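Local atomic coordinates of protein argonaute (Methanocaldococcus jannaschii, PDB entry 5G5S), a protein that uses short single-stranded DNA guides to bind complementary single-stranded DNA targets and cut them, and may defend the cell against invading genetic elements. Residues I530-P535 and L707-L712; L662-M668 and Y679-P685; M668-Y674 and H687-K691. All blocks are in the same frame, centred on the assembly; numbering follows the deposited sequence.

Contact 1 (I530-P535 and L707-L712); sequences IRRIQP and LKHGFL. With TRS (2-amino-2-hydroxymethyl-propane-1,3-diol), chain C.
Strand 530-535 runs past the C-terminal end of helix 704-708, with the CA atoms of Arg532 and Lys708, and of Ile533 and Leu707, each 4.9 Å apart. One backbone hydrogen bond crosses, Ile533 N to Leu707 O (3.0 Å, 150° at the hydrogen). Gly710, at phi 72° and psi 28°, ends the helix in a Schellman motif, and its CA lies 4.0 Å from Ile530 CG2. Apolar packing follows: Ile533 (m, t) points toward the turn, its CG2 3.7 Å from Leu707 CD2 and its CD1 3.9 Å from Leu712 CD2; Ile530 CD1 meets Leu712 CD1 at 3.9 Å. Polar groups gather at the outer edge. The N of a Tris molecule, probably from the crystallisation liquor, donates to Lys708 O (2.8 Å), and its O2 accepts from Arg531 NE and NH2 (2.8 Å each). Arg532 NH2 instead bonds to Ala558 O. Arg531 and Arg532 both face Val523, a classic beta bulge; the C-terminal tail packs on this bulged strand of the RNase H-like PIWI sheet.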
# COMPACT_ATOMS: atom_id res chain seq x y z
N ILE A 530 -14.86 -10.35 4.56
CA ILE A 530 -14.52 -9.37 5.60
C ILE A 530 -15.46 -9.55 6.78
O ILE A 530 -16.67 -9.45 6.63
CB ILE A 530 -14.53 -7.90 5.08
CG1 ILE A 530 -13.65 -7.72 3.83
CG2 ILE A 530 -14.11 -6.91 6.19
CD1 ILE A 530 -14.07 -6.62 2.89
N ARG A 531 -14.89 -9.84 7.95
CA ARG A 531 -15.66 -10.01 9.18
C ARG A 531 -15.62 -8.75 10.02
O ARG A 531 -16.61 -8.44 10.68
CB ARG A 531 -15.18 -11.23 9.98
CG ARG A 531 -15.31 -12.57 9.22
CD ARG A 531 -16.73 -12.90 8.75
NE ARG A 531 -17.64 -13.20 9.86
CZ ARG A 531 -17.91 -14.42 10.31
NH1 ARG A 531 -17.34 -15.49 9.76
NH2 ARG A 531 -18.75 -14.59 11.33
N ARG A 532 -14.48 -8.02 9.99
CA ARG A 532 -14.26 -6.77 10.73
C ARG A 532 -13.24 -5.87 10.03
O ARG A 532 -12.25 -6.34 9.47
CB ARG A 532 -13.75 -7.04 12.17
CG ARG A 532 -14.57 -7.96 13.07
CD ARG A 532 -15.82 -7.31 13.63
NE ARG A 532 -15.49 -6.44 14.75
CZ ARG A 532 -15.61 -6.79 16.03
NH1 ARG A 532 -16.07 -7.99 16.35
NH2 ARG A 532 -15.28 -5.93 16.99
N ILE A 533 -13.48 -4.57 10.10
CA ILE A 533 -12.55 -3.52 9.71
C ILE A 533 -12.34 -2.86 11.09
O ILE A 533 -13.19 -2.10 11.57
CB ILE A 533 -13.08 -2.56 8.62
CG1 ILE A 533 -13.52 -3.35 7.35
CG2 ILE A 533 -12.01 -1.50 8.30
CD1 ILE A 533 -14.41 -2.56 6.38
N GLN A 534 -11.29 -3.31 11.78
CA GLN A 534 -11.00 -2.93 13.15
C GLN A 534 -9.96 -1.82 13.33
O GLN A 534 -8.77 -2.12 13.30
CB GLN A 534 -10.60 -4.18 13.97
CG GLN A 534 -10.89 -4.08 15.46
CD GLN A 534 -12.32 -3.71 15.74
OE1 GLN A 534 -13.27 -4.45 15.42
NE2 GLN A 534 -12.52 -2.51 16.28
N PRO A 535 -10.38 -0.56 13.65
CA PRO A 535 -9.37 0.47 13.99
C PRO A 535 -8.65 0.07 15.28
O PRO A 535 -9.25 -0.55 16.15
CB PRO A 535 -10.22 1.74 14.22
CG PRO A 535 -11.58 1.43 13.68
CD PRO A 535 -11.75 -0.05 13.82
N LEU A 707 -18.20 -0.60 10.07
CA LEU A 707 -16.90 -1.29 10.03
C LEU A 707 -16.99 -2.71 10.59
O LEU A 707 -16.32 -3.61 10.09
CB LEU A 707 -15.80 -0.49 10.75
CG LEU A 707 -15.47 0.90 10.18
CD1 LEU A 707 -14.62 1.69 11.13
CD2 LEU A 707 -14.83 0.81 8.81
N LYS A 708 -17.86 -2.91 11.60
CA LYS A 708 -18.16 -4.20 12.24
C LYS A 708 -18.81 -5.12 11.20
O LYS A 708 -18.58 -6.34 11.22
CB LYS A 708 -19.12 -3.98 13.42
CG LYS A 708 -19.28 -5.20 14.31
CD LYS A 708 -20.13 -4.92 15.54
CE LYS A 708 -20.10 -6.09 16.49
NZ LYS A 708 -20.99 -5.87 17.67
N HIS A 709 -19.64 -4.53 10.31
CA HIS A 709 -20.34 -5.23 9.25
C HIS A 709 -19.54 -5.31 7.94
O HIS A 709 -20.03 -5.85 6.96
CB HIS A 709 -21.74 -4.65 9.04
CG HIS A 709 -22.72 -5.14 10.05
ND1 HIS A 709 -22.85 -4.54 11.29
CD2 HIS A 709 -23.56 -6.20 9.98
CE1 HIS A 709 -23.79 -5.23 11.93
NE2 HIS A 709 -24.25 -6.23 11.17
N GLY A 710 -18.32 -4.78 7.96
CA GLY A 710 -17.40 -4.81 6.83
C GLY A 710 -17.72 -3.93 5.64
O GLY A 710 -17.30 -4.25 4.52
N PHE A 711 -18.42 -2.79 5.85
CA PHE A 711 -18.73 -1.83 4.77
C PHE A 711 -17.42 -1.12 4.37
O PHE A 711 -16.78 -0.50 5.23
CB PHE A 711 -19.74 -0.76 5.23
CG PHE A 711 -21.20 -1.15 5.33
CD1 PHE A 711 -21.61 -2.16 6.19
CD2 PHE A 711 -22.17 -0.44 4.64
CE1 PHE A 711 -22.96 -2.51 6.31
CE2 PHE A 711 -23.53 -0.78 4.76
CZ PHE A 711 -23.91 -1.80 5.60
N LEU A 712 -17.04 -1.19 3.08
CA LEU A 712 -15.85 -0.54 2.53
C LEU A 712 -16.28 0.84 2.01
O LEU A 712 -16.02 1.18 0.84
CB LEU A 712 -15.21 -1.39 1.40
CG LEU A 712 -14.65 -2.78 1.77
CD1 LEU A 712 -14.40 -3.60 0.51
CD2 LEU A 712 -13.37 -2.67 2.59
C TRS C . -20.05 -9.73 12.60
C1 TRS C . -20.17 -8.87 13.86
C2 TRS C . -19.47 -11.11 12.94
C3 TRS C . -21.41 -9.87 11.90
N TRS C . -19.11 -9.04 11.65
O1 TRS C . -18.90 -8.60 14.43
O2 TRS C . -19.15 -11.85 11.77
O3 TRS C . -22.33 -10.65 12.66

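Contact 2 (L662-M668 and Y679-P685)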
# COMPACT_ATOMS: atom_id res chain seq x y z
N LEU A 662 -2.04 -16.16 -1.06
CA LEU A 662 -1.86 -14.72 -1.22
C LEU A 662 -2.43 -14.25 -2.53
O LEU A 662 -3.11 -13.22 -2.55
CB LEU A 662 -0.39 -14.33 -1.03
CG LEU A 662 0.20 -14.61 0.37
CD1 LEU A 662 1.67 -14.26 0.43
CD2 LEU A 662 -0.59 -13.92 1.48
N TYR A 663 -2.21 -15.04 -3.62
CA TYR A 663 -2.79 -14.79 -4.94
C TYR A 663 -4.30 -14.82 -4.88
O TYR A 663 -4.95 -13.97 -5.49
CB TYR A 663 -2.30 -15.80 -6.00
CG TYR A 663 -2.93 -15.56 -7.35
CD1 TYR A 663 -2.60 -14.43 -8.10
CD2 TYR A 663 -3.94 -16.39 -7.83
CE1 TYR A 663 -3.21 -14.17 -9.33
CE2 TYR A 663 -4.56 -16.14 -9.06
CZ TYR A 663 -4.19 -15.03 -9.81
OH TYR A 663 -4.79 -14.78 -11.03
N ASP A 664 -4.88 -15.82 -4.18
CA ASP A 664 -6.33 -15.97 -4.05
C ASP A 664 -6.93 -14.74 -3.37
O ASP A 664 -8.04 -14.36 -3.71
CB ASP A 664 -6.71 -17.22 -3.23
CG ASP A 664 -6.38 -18.57 -3.85
OD1 ASP A 664 -6.06 -18.61 -5.07
OD2 ASP A 664 -6.39 -19.59 -3.11
N LEU A 665 -6.20 -14.16 -2.40
CA LEU A 665 -6.62 -12.98 -1.65
C LEU A 665 -6.58 -11.69 -2.46
O LEU A 665 -7.32 -10.77 -2.13
CB LEU A 665 -5.88 -12.85 -0.31
CG LEU A 665 -6.17 -13.93 0.74
CD1 LEU A 665 -5.10 -13.94 1.82
CD2 LEU A 665 -7.56 -13.75 1.35
N THR A 666 -5.78 -11.63 -3.55
CA THR A 666 -5.75 -10.46 -4.47
C THR A 666 -7.04 -10.45 -5.34
O THR A 666 -7.40 -9.44 -5.95
CB THR A 666 -4.48 -10.49 -5.38
OG1 THR A 666 -4.60 -11.51 -6.39
CG2 THR A 666 -3.17 -10.64 -4.59
N LYS A 667 -7.71 -11.61 -5.41
CA LYS A 667 -8.94 -11.83 -6.16
C LYS A 667 -10.19 -11.45 -5.34
O LYS A 667 -11.26 -11.31 -5.91
CB LYS A 667 -9.00 -13.30 -6.60
CG LYS A 667 -9.65 -13.55 -7.93
CD LYS A 667 -9.75 -15.04 -8.20
CE LYS A 667 -10.21 -15.37 -9.60
NZ LYS A 667 -9.08 -15.34 -10.56
N MET A 668 -10.07 -11.29 -4.01
CA MET A 668 -11.20 -10.88 -3.14
C MET A 668 -11.34 -9.35 -3.15
O MET A 668 -11.37 -8.69 -2.12
CB MET A 668 -11.06 -11.48 -1.73
CG MET A 668 -11.16 -13.02 -1.69
SD MET A 668 -12.58 -13.75 -2.59
CE MET A 668 -13.95 -13.14 -1.63
N TYR A 679 -7.96 -7.86 -10.55
CA TYR A 679 -7.35 -8.31 -9.30
C TYR A 679 -6.35 -7.30 -8.72
O TYR A 679 -5.83 -6.47 -9.46
CB TYR A 679 -6.78 -9.75 -9.42
CG TYR A 679 -7.60 -10.67 -10.30
CD1 TYR A 679 -8.99 -10.74 -10.17
CD2 TYR A 679 -6.99 -11.50 -11.24
CE1 TYR A 679 -9.76 -11.55 -11.02
CE2 TYR A 679 -7.75 -12.33 -12.07
CZ TYR A 679 -9.13 -12.35 -11.96
OH TYR A 679 -9.89 -13.16 -12.77
N LEU A 680 -6.13 -7.35 -7.39
CA LEU A 680 -5.23 -6.41 -6.71
C LEU A 680 -3.77 -6.80 -6.84
O LEU A 680 -3.47 -7.95 -7.13
CB LEU A 680 -5.62 -6.27 -5.23
CG LEU A 680 -7.05 -5.80 -4.93
CD1 LEU A 680 -7.49 -6.24 -3.56
CD2 LEU A 680 -7.20 -4.31 -5.13
N ARG A 681 -2.86 -5.84 -6.63
CA ARG A 681 -1.42 -6.09 -6.64
C ARG A 681 -1.05 -6.81 -5.32
O ARG A 681 -0.23 -7.74 -5.30
CB ARG A 681 -0.64 -4.77 -6.76
CG ARG A 681 0.87 -5.00 -6.90
CD ARG A 681 1.68 -3.76 -7.17
NE ARG A 681 3.10 -4.07 -7.01
CZ ARG A 681 3.94 -3.40 -6.22
NH1 ARG A 681 3.52 -2.35 -5.53
NH2 ARG A 681 5.21 -3.76 -6.14
N ILE A 682 -1.66 -6.34 -4.21
CA ILE A 682 -1.40 -6.90 -2.90
C ILE A 682 -2.65 -7.54 -2.30
O ILE A 682 -3.74 -7.05 -2.59
CB ILE A 682 -0.62 -5.94 -1.94
CG1 ILE A 682 -1.47 -4.74 -1.50
CG2 ILE A 682 0.77 -5.53 -2.48
CD1 ILE A 682 -1.06 -4.25 -0.15
N PRO A 683 -2.55 -8.64 -1.50
CA PRO A 683 -3.76 -9.28 -0.93
C PRO A 683 -4.77 -8.31 -0.30
O PRO A 683 -4.37 -7.39 0.39
CB PRO A 683 -3.18 -10.25 0.11
CG PRO A 683 -1.85 -10.59 -0.40
CD PRO A 683 -1.32 -9.36 -1.07
N ALA A 684 -6.08 -8.52 -0.54
CA ALA A 684 -7.16 -7.67 -0.02
C ALA A 684 -7.12 -7.31 1.50
O ALA A 684 -7.29 -6.13 1.80
CB ALA A 684 -8.52 -8.19 -0.45
N PRO A 685 -6.81 -8.23 2.46
CA PRO A 685 -6.75 -7.80 3.88
C PRO A 685 -5.79 -6.64 4.17
O PRO A 685 -6.20 -5.65 4.81
CB PRO A 685 -6.36 -9.09 4.62
CG PRO A 685 -6.78 -10.19 3.71
CD PRO A 685 -6.56 -9.68 2.34
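The C-terminal part of helix 656-666 and the residues following it form a ridge, and 679-685 bends around it so that each end of the bend takes one main-chain carbonyl from the end of the helix. Ala684 N bonds to Leu665 O (3.0 Å, 166°) and Leu680 N to Thr666 O (2.8 Å, 176°), both nearly straight. Between these bonds Thr666 is the principal bump: its CG2 reaches into the concave side of the bend, 3.9 Å from Ile682 C and 3.7 Å from Pro683 N, while its OG1 turns back to Tyr663 O at 2.6 Å. In the reverse sense, the Pro683 ring fills the notch between Leu662 and Leu665, with CG 4.0 Å from Leu662 CD2 and CB 3.8 Å from Leu665 CB. The small Ala684 side chain allows close approach, its CB being 3.3 Å from Met668 O. At the other end the Lys667 chain lies over one face of Tyr679 in a CH-pi contact, CG being 4.0 Å from the ring centroid and 27° off its normal; the ammonium group bonds to Asn311. Pro683 holds the N-cap position of helix 684-697, whose start meets the end of helix 656-666 here, across an irregular connection in the RNase H-like PIWI domain.

Contact 3 (M668-Y674 and H687-K691); sequences MNYSALY and HYADK
In the RNase H-like PIWI fold, the irregular loop 668-674, bearing guide-interacting Ser671, is tied through side chains to helix 684-697, which carries Asp690, an active-site residue by similarity. The nearest CA atoms, of Asn669 and Tyr688, are 9.5 Å apart. Met668 O lies 4.1 Å from Tyr688 CE2, near the plane of that ring. Asn669, extended at phi -103° and psi 133°, leads to Tyr670, whose N donates to Tyr688 OH (3.1 Å, 164°); its own ring turns away to stack on Phe491. Ser671 centres an inverse gamma turn (phi -90°, psi 51°). Its m rotamer points OG at the helix, 2.7 Å from Tyr688 OH in a hydrogen bond, either hydroxyl being a possible donor. Ala672 and Leu673 pack on helix 473-485, and Tyr674 turns its ring edge to Lys691, with CD2 4.1 Å from NZ. The Lys691 side chain, extended beyond chi1, projects from the helix beside His687, one turn earlier, and NZ donates to His687 NE2 at 3.1 Å.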
# COMPACT_ATOMS: atom_id res chain seq x y z
N MET A 668 -10.07 -11.29 -4.01
CA MET A 668 -11.20 -10.88 -3.14
C MET A 668 -11.34 -9.35 -3.15
O MET A 668 -11.37 -8.69 -2.12
CB MET A 668 -11.06 -11.48 -1.73
CG MET A 668 -11.16 -13.02 -1.69
SD MET A 668 -12.58 -13.75 -2.59
CE MET A 668 -13.95 -13.14 -1.63
N ASN A 669 -11.48 -8.82 -4.35
CA ASN A 669 -11.55 -7.42 -4.71
C ASN A 669 -12.97 -6.91 -5.03
O ASN A 669 -13.70 -7.53 -5.80
CB ASN A 669 -10.63 -7.20 -5.94
CG ASN A 669 -10.39 -5.76 -6.29
OD1 ASN A 669 -10.11 -5.39 -7.42
ND2 ASN A 669 -10.43 -4.91 -5.30
N TYR A 670 -13.32 -5.75 -4.45
CA TYR A 670 -14.55 -5.01 -4.72
C TYR A 670 -14.18 -3.65 -5.30
O TYR A 670 -15.06 -2.88 -5.61
CB TYR A 670 -15.42 -4.88 -3.47
CG TYR A 670 -16.13 -6.16 -3.09
CD1 TYR A 670 -17.38 -6.47 -3.63
CD2 TYR A 670 -15.58 -7.04 -2.17
CE1 TYR A 670 -18.05 -7.64 -3.28
CE2 TYR A 670 -16.23 -8.22 -1.82
CZ TYR A 670 -17.46 -8.52 -2.38
OH TYR A 670 -18.11 -9.68 -2.03
N SER A 671 -12.87 -3.36 -5.48
CA SER A 671 -12.33 -2.13 -6.09
C SER A 671 -12.19 -2.36 -7.61
O SER A 671 -11.12 -2.14 -8.19
CB SER A 671 -10.97 -1.77 -5.48
OG SER A 671 -10.98 -1.84 -4.06
N ALA A 672 -13.27 -2.83 -8.23
CA ALA A 672 -13.36 -3.16 -9.64
C ALA A 672 -13.17 -1.97 -10.58
O ALA A 672 -12.73 -2.16 -11.72
CB ALA A 672 -14.68 -3.86 -9.91
N LEU A 673 -13.48 -0.75 -10.11
CA LEU A 673 -13.36 0.49 -10.89
C LEU A 673 -11.95 1.10 -10.84
O LEU A 673 -11.61 1.88 -11.73
CB LEU A 673 -14.40 1.52 -10.43
CG LEU A 673 -15.87 1.22 -10.71
CD1 LEU A 673 -16.76 1.94 -9.71
CD2 LEU A 673 -16.25 1.58 -12.15
N TYR A 674 -11.15 0.75 -9.82
CA TYR A 674 -9.78 1.25 -9.64
C TYR A 674 -8.71 0.23 -10.00
O TYR A 674 -9.02 -0.93 -10.32
CB TYR A 674 -9.54 1.72 -8.18
CG TYR A 674 -10.57 2.66 -7.60
CD1 TYR A 674 -11.06 3.74 -8.34
CD2 TYR A 674 -11.00 2.52 -6.28
CE1 TYR A 674 -12.00 4.62 -7.80
CE2 TYR A 674 -11.91 3.42 -5.72
CZ TYR A 674 -12.42 4.45 -6.49
OH TYR A 674 -13.34 5.32 -5.94
N HIS A 687 -4.28 -4.64 1.75
CA HIS A 687 -4.67 -3.57 0.82
C HIS A 687 -5.75 -2.64 1.43
O HIS A 687 -5.64 -1.43 1.33
CB HIS A 687 -5.16 -4.17 -0.53
CG HIS A 687 -5.80 -3.18 -1.45
ND1 HIS A 687 -5.03 -2.39 -2.30
CD2 HIS A 687 -7.10 -2.88 -1.64
CE1 HIS A 687 -5.89 -1.64 -2.96
NE2 HIS A 687 -7.15 -1.89 -2.59
N TYR A 688 -6.80 -3.24 2.01
CA TYR A 688 -7.91 -2.51 2.61
C TYR A 688 -7.56 -1.89 3.96
O TYR A 688 -8.10 -0.83 4.28
CB TYR A 688 -9.21 -3.33 2.62
CG TYR A 688 -9.81 -3.51 1.24
CD1 TYR A 688 -10.12 -2.41 0.44
CD2 TYR A 688 -10.17 -4.78 0.77
CE1 TYR A 688 -10.71 -2.57 -0.82
CE2 TYR A 688 -10.76 -4.94 -0.48
CZ TYR A 688 -11.02 -3.84 -1.27
OH TYR A 688 -11.58 -4.00 -2.51
N ALA A 689 -6.65 -2.52 4.74
CA ALA A 689 -6.16 -1.97 6.00
C ALA A 689 -5.42 -0.64 5.69
O ALA A 689 -5.62 0.36 6.39
CB ALA A 689 -5.20 -2.94 6.68
N ASP A 690 -4.59 -0.63 4.63
CA ASP A 690 -3.85 0.55 4.19
C ASP A 690 -4.80 1.66 3.71
O ASP A 690 -4.59 2.82 4.06
CB ASP A 690 -2.81 0.19 3.12
CG ASP A 690 -2.01 1.40 2.66
OD1 ASP A 690 -1.29 2.00 3.51
OD2 ASP A 690 -2.15 1.80 1.49
N LYS A 691 -5.85 1.29 2.95
CA LYS A 691 -6.87 2.22 2.45
C LYS A 691 -7.69 2.86 3.59
O LYS A 691 -8.13 4.01 3.45
CB LYS A 691 -7.80 1.51 1.45
CG LYS A 691 -7.28 1.52 0.00
CD LYS A 691 -8.30 0.86 -0.93
CE LYS A 691 -8.21 1.34 -2.37
NZ LYS A 691 -8.98 0.47 -3.31

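Along the chain, contacts 2 and 3 are both nested within the loop closed by contact 1, and their own segments alternate: 662-668 and 668-674 share Met668, while 679-685 and 687-691 lead into and along helix 684-697. Their centres are about 9 Å apart, and Leu680 CD2 comes 3.5 Å from His687 NE2. Contact 1 lies about 13 Å from contact 3 and 17 Å from contact 2, centre to centre. It touches contact 3 through Leu712 CD1, 3.8 Å from Tyr688 CZ. Helix 684-697 thus links the packing of contact 2 to the guide-interacting Ser671 and to Asp690, catalytic by similarity, before helix 704-708 and the tail return to strand 530-537.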